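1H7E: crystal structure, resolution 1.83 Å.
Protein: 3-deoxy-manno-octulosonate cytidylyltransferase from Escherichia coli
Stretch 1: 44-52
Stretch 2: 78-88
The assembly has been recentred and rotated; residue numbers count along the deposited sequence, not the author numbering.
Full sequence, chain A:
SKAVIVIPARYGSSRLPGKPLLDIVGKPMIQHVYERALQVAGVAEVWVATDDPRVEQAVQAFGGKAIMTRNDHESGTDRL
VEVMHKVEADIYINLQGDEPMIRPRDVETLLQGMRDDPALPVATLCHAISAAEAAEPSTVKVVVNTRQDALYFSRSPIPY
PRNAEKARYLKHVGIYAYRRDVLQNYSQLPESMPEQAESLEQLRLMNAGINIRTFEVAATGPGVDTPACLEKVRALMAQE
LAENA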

# COMPACT_ATOMS: atom_id res chain seq x y z
N ALA A 44 -1.46 -15.39 29.13
CA ALA A 44 -2.24 -15.82 30.29
C ALA A 44 -3.14 -17.03 30.07
O ALA A 44 -3.21 -17.92 30.91
CB ALA A 44 -3.05 -14.67 30.83
N GLU A 45 -3.85 -17.05 28.95
CA GLU A 45 -4.76 -18.16 28.65
C GLU A 45 -4.78 -18.45 27.17
O GLU A 45 -4.51 -17.57 26.35
CB GLU A 45 -6.21 -17.80 29.05
CG GLU A 45 -6.45 -17.38 30.49
CD GLU A 45 -7.77 -16.64 30.67
OE1 GLU A 45 -8.74 -16.95 29.96
OE2 GLU A 45 -7.83 -15.72 31.53
N VAL A 46 -5.17 -19.66 26.82
CA VAL A 46 -5.28 -20.08 25.45
C VAL A 46 -6.67 -20.67 25.27
O VAL A 46 -7.08 -21.55 26.02
CB VAL A 46 -4.19 -21.12 25.07
CG1 VAL A 46 -4.37 -21.56 23.62
CG2 VAL A 46 -2.80 -20.52 25.25
N TRP A 47 -7.39 -20.16 24.28
CA TRP A 47 -8.75 -20.59 23.97
C TRP A 47 -8.96 -21.04 22.53
O TRP A 47 -8.40 -20.45 21.62
CB TRP A 47 -9.71 -19.43 24.18
CG TRP A 47 -9.87 -19.01 25.58
CD1 TRP A 47 -9.06 -18.16 26.30
CD2 TRP A 47 -10.94 -19.38 26.45
NE1 TRP A 47 -9.57 -17.98 27.56
CE2 TRP A 47 -10.73 -18.71 27.68
CE3 TRP A 47 -12.06 -20.21 26.30
CZ2 TRP A 47 -11.60 -18.85 28.76
CZ3 TRP A 47 -12.93 -20.34 27.37
CH2 TRP A 47 -12.69 -19.66 28.59
N VAL A 48 -9.86 -22.00 22.33
CA VAL A 48 -10.23 -22.47 21.00
C VAL A 48 -11.66 -21.95 20.80
O VAL A 48 -12.53 -22.19 21.65
CB VAL A 48 -10.23 -24.01 20.89
CG1 VAL A 48 -10.77 -24.44 19.54
CG2 VAL A 48 -8.83 -24.56 21.08
N ALA A 49 -11.86 -21.18 19.74
CA ALA A 49 -13.17 -20.60 19.43
C ALA A 49 -13.77 -21.44 18.32
O ALA A 49 -13.18 -21.56 17.24
CB ALA A 49 -13.01 -19.14 18.99
N THR A 50 -14.91 -22.06 18.59
CA THR A 50 -15.52 -22.92 17.60
C THR A 50 -17.01 -22.75 17.52
O THR A 50 -17.63 -22.12 18.38
CB THR A 50 -15.19 -24.40 17.88
OG1 THR A 50 -15.67 -25.22 16.81
CG2 THR A 50 -15.84 -24.86 19.16
N ASP A 51 -17.58 -23.26 16.43
CA ASP A 51 -19.02 -23.20 16.19
C ASP A 51 -19.60 -24.62 16.10
O ASP A 51 -20.80 -24.79 15.85
CB ASP A 51 -19.35 -22.39 14.92
CG ASP A 51 -18.71 -22.96 13.64
OD1 ASP A 51 -17.89 -23.90 13.72
OD2 ASP A 51 -19.02 -22.44 12.55
N ASP A 52 -18.76 -25.62 16.37
CA ASP A 52 -19.15 -27.03 16.29
C ASP A 52 -18.89 -27.80 17.58
O ASP A 52 -17.76 -27.81 18.08
CB ASP A 52 -18.41 -27.68 15.11
CG ASP A 52 -18.96 -29.04 14.76
OD1 ASP A 52 -18.51 -30.02 15.37
OD2 ASP A 52 -19.85 -29.13 13.87
N ASP A 78 -14.80 -11.36 13.01
CA ASP A 78 -16.08 -11.20 13.69
C ASP A 78 -16.18 -12.23 14.82
O ASP A 78 -16.73 -11.94 15.87
CB ASP A 78 -17.27 -11.41 12.75
CG ASP A 78 -17.49 -10.25 11.79
OD1 ASP A 78 -17.33 -9.07 12.18
OD2 ASP A 78 -17.84 -10.54 10.63
N ARG A 79 -15.66 -13.43 14.57
CA ARG A 79 -15.67 -14.50 15.58
C ARG A 79 -14.83 -14.09 16.80
O ARG A 79 -15.21 -14.36 17.94
CB ARG A 79 -15.16 -15.80 14.98
CG ARG A 79 -14.95 -16.93 15.99
CD ARG A 79 -14.66 -18.28 15.29
NE ARG A 79 -15.89 -19.03 15.00
CZ ARG A 79 -16.63 -18.90 13.90
NH1 ARG A 79 -16.28 -18.05 12.94
NH2 ARG A 79 -17.78 -19.54 13.81
N LEU A 80 -13.71 -13.41 16.56
CA LEU A 80 -12.84 -12.93 17.64
C LEU A 80 -13.53 -11.81 18.45
O LEU A 80 -13.27 -11.66 19.64
CB LEU A 80 -11.49 -12.45 17.08
CG LEU A 80 -10.36 -12.01 18.02
CD1 LEU A 80 -9.93 -13.17 18.90
CD2 LEU A 80 -9.18 -11.53 17.21
N VAL A 81 -14.37 -11.00 17.80
CA VAL A 81 -15.09 -9.91 18.47
C VAL A 81 -16.08 -10.51 19.50
O VAL A 81 -16.19 -10.02 20.63
CB VAL A 81 -15.83 -8.99 17.44
CG1 VAL A 81 -16.82 -8.05 18.14
CG2 VAL A 81 -14.81 -8.14 16.68
N GLU A 82 -16.74 -11.59 19.11
CA GLU A 82 -17.66 -12.26 20.02
C GLU A 82 -16.88 -12.81 21.23
O GLU A 82 -17.35 -12.71 22.36
CB GLU A 82 -18.42 -13.39 19.34
CG GLU A 82 -19.41 -14.04 20.29
CD GLU A 82 -20.06 -15.29 19.74
OE1 GLU A 82 -19.80 -15.66 18.57
OE2 GLU A 82 -20.85 -15.92 20.48
N VAL A 83 -15.71 -13.41 20.98
CA VAL A 83 -14.91 -13.96 22.07
C VAL A 83 -14.44 -12.84 23.00
O VAL A 83 -14.41 -13.01 24.23
CB VAL A 83 -13.65 -14.73 21.54
CG1 VAL A 83 -12.72 -15.10 22.71
CG2 VAL A 83 -14.09 -15.98 20.80
N MET A 84 -14.08 -11.70 22.42
CA MET A 84 -13.58 -10.55 23.17
C MET A 84 -14.53 -10.06 24.27
O MET A 84 -14.09 -9.65 25.33
CB MET A 84 -13.24 -9.41 22.20
CG MET A 84 -12.80 -8.09 22.84
SD MET A 84 -14.18 -6.98 23.22
CE MET A 84 -14.95 -6.77 21.57
N HIS A 85 -15.83 -10.07 23.99
CA HIS A 85 -16.82 -9.62 24.98
C HIS A 85 -16.87 -10.51 26.22
O HIS A 85 -17.16 -10.02 27.32
CB HIS A 85 -18.20 -9.57 24.36
CG HIS A 85 -18.39 -8.41 23.45
ND1 HIS A 85 -18.25 -7.11 23.87
CD2 HIS A 85 -18.73 -8.36 22.14
CE1 HIS A 85 -18.49 -6.30 22.85
NE2 HIS A 85 -18.79 -7.03 21.80
N LYS A 86 -16.59 -11.79 26.03
CA LYS A 86 -16.59 -12.80 27.09
C LYS A 86 -15.26 -13.08 27.75
O LYS A 86 -15.24 -13.39 28.94
CB LYS A 86 -17.19 -14.10 26.57
CG LYS A 86 -18.66 -13.96 26.31
CD LYS A 86 -19.28 -15.24 25.83
CE LYS A 86 -20.78 -15.08 25.73
NZ LYS A 86 -21.40 -16.35 25.32
N VAL A 87 -14.16 -13.00 27.00
CA VAL A 87 -12.82 -13.25 27.56
C VAL A 87 -12.07 -11.94 27.63
O VAL A 87 -11.71 -11.36 26.60
CB VAL A 87 -12.03 -14.25 26.69
CG1 VAL A 87 -10.61 -14.39 27.20
CG2 VAL A 87 -12.73 -15.59 26.64
N GLU A 88 -11.79 -11.48 28.85
CA GLU A 88 -11.10 -10.22 29.04
C GLU A 88 -9.58 -10.29 28.83
O GLU A 88 -8.91 -11.19 29.32
CB GLU A 88 -11.43 -9.65 30.42
CG GLU A 88 -10.76 -8.30 30.69
CD GLU A 88 -11.05 -7.75 32.07
OE1 GLU A 88 -11.42 -8.54 32.98
OE2 GLU A 88 -10.91 -6.52 32.25

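The contact is a small, mostly apolar packing of a helix against one side of a β-strand, closed at one end by a salt bridge and crossed by no hydrogen bond. It buries 305 Å² summed over both sides, and the residues that meet are at least 28 positions apart in sequence.

The backbone geometry sets which residues can meet. The strand runs to Thr50, and its phi/psi values are extended, so successive side chains alternate in direction. Glu45, Trp47 and Ala49 point their CA-to-CB bonds toward the second stretch, whereas Val46 and Val48 are out of its reach. On the other side, phi/psi values near -64/-39 and bonds such as Val83 N to Arg79 O (3.2 Å) and Met84 N to Leu80 O (2.9 Å) define the helix. Arg79, Val83 and Val87 follow one another at intervals of four, close to one helical turn, and all three point toward the strand. Val87 lies past the helix proper, yet its N still bonds to Val83 O at 2.8 Å, which ties it to the last turn. The approach is tighter in the middle: CA of Ala49 and CA of Val83 are 7.4 Å apart, against 9.1 Å between CA of Trp47 and CA of Val87. The smaller alanine side chain accompanies the closer backbones, and the broad indole the wider gap.

At the wider gap, Val87 packs over a face of the Trp47 ring. Its CG2 is 4.1 Å from the centroid of the five-membered ring and 20° off the ring normal, the geometry of a CH-pi contact, in which a weakly polarised methyl meets the pi cloud. The same CG2 comes within 3.8 Å of Trp47 CE2. The indole orientation is steadied within its own stretch, where Trp47 NE1 donates to Glu45 OE1 at 2.7 Å with an N-H...acceptor angle of 155°. That bond satisfies the indole N-H, so the 3.8 Å approach of Val87 CG1 to Trp47 NE1 is simple van der Waals packing. Glu45 OE1 itself lies 4.2 Å from Val87 CG1.

In the middle, Ala49 CB rests against Val83 CG2 at 3.8 Å, a methyl-to-methyl contact between two buried residues. Ala49 also touches the aliphatic part of Arg79, with CB and O of the alanine each 4.1 Å from Arg79 CD.

The charged pairing lies beyond Ala49. With chi1 and chi2 both t (172° and 171°), Arg79 extends past the alanine before turning at chi3 (-90°), and its NH2 reaches Asp51 OD2 at 3.4 Å. This is a salt bridge of opposite charges, but the separation is long and the carboxylate oxygen sits oblique to the guanidinium; electrostatic attraction therefore describes it better than a directed hydrogen bond. Arg79 NE is hydrogen-bonded elsewhere in the structure. Nearby, Asp52 N donates to Thr50 OG1 at 3.1 Å and 166°, a local bond bracketing Asp51 where the strand gives way to loop.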